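Local coordinates for protein Alpha/beta hydrolase (Pseudomonas aeruginosa PAO1, PDB 4R1D) that probably hydrolyses lipids as a calcium-binding lipase effector of the type VI secretion system, and is held in complex with its immunity protein Tli4, at residues A[254-260]-A[280-284]. Residues are numbered along the deposited sequence; the frame is centred on the assembly and turned at random. Where two conformers were deposited one is given.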
loop_
_atom_site.group_PDB
_atom_site.type_symbol
_atom_site.label_atom_id
_atom_site.label_comp_id
_atom_site.label_asym_id
_atom_site.label_seq_id
_atom_site.Cartn_x
_atom_site.Cartn_y
_atom_site.Cartn_z
ATOM N N THR A 254 -17.223 2.701 1.852
ATOM C CA THR A 254 -15.818 2.499 2.174
ATOM C C THR A 254 -15.586 1.282 3.048
ATOM O O THR A 254 -16.437 0.897 3.851
ATOM C CB THR A 254 -15.214 3.731 2.892
ATOM O OG1 THR A 254 -15.629 3.748 4.260
ATOM C CG2 THR A 254 -15.667 5.022 2.212
ATOM N N HIS A 255 -14.407 0.693 2.896
ATOM C CA HIS A 255 -13.956 -0.368 3.798
ATOM C C HIS A 255 -12.711 0.082 4.555
ATOM O O HIS A 255 -11.763 0.607 3.964
ATOM C CB HIS A 255 -13.642 -1.625 2.993
ATOM C CG HIS A 255 -13.204 -2.797 3.816
ATOM N ND1 HIS A 255 -14.024 -3.420 4.736
ATOM C CD2 HIS A 255 -12.032 -3.464 3.846
ATOM C CE1 HIS A 255 -13.370 -4.428 5.290
ATOM N NE2 HIS A 255 -12.165 -4.482 4.761
ATOM N N SER A 256 -12.715 -0.104 5.866
ATOM C CA SER A 256 -11.466 0.034 6.616
ATOM C C SER A 256 -10.849 1.430 6.422
ATOM O O SER A 256 -11.541 2.445 6.511
ATOM C CB SER A 256 -10.496 -1.069 6.158
ATOM O OG SER A 256 -9.277 -1.063 6.895
ATOM N N MET A 257 -9.544 1.497 6.155
ATOM C CA MET A 257 -8.873 2.791 6.019
ATOM C C MET A 257 -9.400 3.618 4.849
ATOM O O MET A 257 -9.138 4.820 4.754
ATOM C CB MET A 257 -7.364 2.612 5.900
ATOM C CG MET A 257 -6.696 2.413 7.245
ATOM S SD MET A 257 -4.909 2.325 7.071
ATOM C CE MET A 257 -4.678 3.348 5.598
ATOM N N GLY A 258 -10.147 2.977 3.959
ATOM C CA GLY A 258 -10.801 3.711 2.889
ATOM C C GLY A 258 -11.723 4.782 3.461
ATOM O O GLY A 258 -12.059 5.754 2.792
ATOM N N GLY A 259 -12.133 4.603 4.714
ATOM C CA GLY A 259 -12.961 5.589 5.380
ATOM C C GLY A 259 -12.204 6.862 5.730
ATOM O O GLY A 259 -12.782 7.946 5.814
ATOM N N LEU A 260 -10.910 6.726 5.974
ATOM C CA LEU A 260 -10.087 7.900 6.229
ATOM C C LEU A 260 -9.857 8.669 4.920
ATOM O O LEU A 260 -9.860 9.911 4.902
ATOM C CB LEU A 260 -8.761 7.505 6.881
ATOM C CG LEU A 260 -8.816 7.113 8.368
ATOM C CD1 LEU A 260 -9.619 5.866 8.598
ATOM C CD2 LEU A 260 -7.391 6.921 8.896
ATOM N N GLY A 280 -17.593 1.107 6.488
ATOM C CA GLY A 280 -17.494 -0.200 7.120
ATOM C C GLY A 280 -16.142 -0.359 7.798
ATOM O O GLY A 280 -15.100 -0.043 7.217
ATOM N N VAL A 281 -16.169 -0.834 9.037
ATOM C CA VAL A 281 -14.971 -1.096 9.838
ATOM C C VAL A 281 -13.850 -0.061 9.749
ATOM O O VAL A 281 -12.674 -0.423 9.629
ATOM C CB VAL A 281 -14.393 -2.524 9.612
ATOM C CG1 VAL A 281 -15.449 -3.573 9.916
ATOM C CG2 VAL A 281 -13.815 -2.696 8.176
ATOM N N GLN A 282 -14.207 1.217 9.848
ATOM C CA GLN A 282 -13.211 2.276 9.788
ATOM C C GLN A 282 -12.436 2.328 11.094
ATOM O O GLN A 282 -13.034 2.375 12.156
ATOM C CB GLN A 282 -13.858 3.644 9.565
ATOM C CG GLN A 282 -12.810 4.737 9.370
ATOM C CD GLN A 282 -13.381 6.135 9.208
ATOM O OE1 GLN A 282 -14.514 6.334 8.718
ATOM N NE2 GLN A 282 -12.593 7.123 9.616
ATOM N N PRO A 283 -11.107 2.323 11.013
ATOM C CA PRO A 283 -10.297 2.622 12.200
ATOM C C PRO A 283 -10.188 4.151 12.317
ATOM O O PRO A 283 -9.153 4.750 11.985
ATOM C CB PRO A 283 -8.947 2.001 11.851
ATOM C CG PRO A 283 -8.851 2.146 10.351
ATOM C CD PRO A 283 -10.282 2.001 9.834
ATOM N N ALA A 284 -11.272 4.763 12.792
ATOM C CA ALA A 284 -11.485 6.204 12.710
ATOM C C ALA A 284 -10.396 6.952 13.449
ATOM O O ALA A 284 -9.982 8.042 13.032
ATOM C CB ALA A 284 -12.874 6.572 13.280
HETATM O O HOH W 1 -14.358 2.483 6.305
#
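G280 is bonded through both its backbone N and O to the neighbouring strand end: N donates to T254 O (2.9 Å), and O accepts from S256 N (2.7 Å), nearly in line with the carbonyl. This is the parallel ladder's last rung, where glycine, without a side chain, lets the strands meet closely beside T254 O. A water extends it, donating to G280 O and S256 O and accepting from T254 OG1 (2.7 Å), a hydroxyl also bonded to H279. Beyond the rung, S256 CA makes a straight CH...O contact with V281 O (3.3 Å). With CG1 anti to its carbonyl carbon (chi1 -57°), V281 turns CG2 obliquely onto the H255 ring. The rigid P283 ring packs on the S256 peptide and, through CG, on M257 CG (3.8 Å), while L260 CD1 lies against the aliphatic part of Q282. G259, lacking a side chain, allows the Q282 amide close to the helix start. S256 has positive phi (58°) in a type II' turn, and its OG is hydrogen-bonded to H535. This sharp strand-turn-helix, THSMGG, a G-X-S-X-G variant starting at T254, matches the nucleophile elbow of the alpha/beta-hydrolase fold, with S256 the probable nucleophile and H535 probably its catalytic histidine.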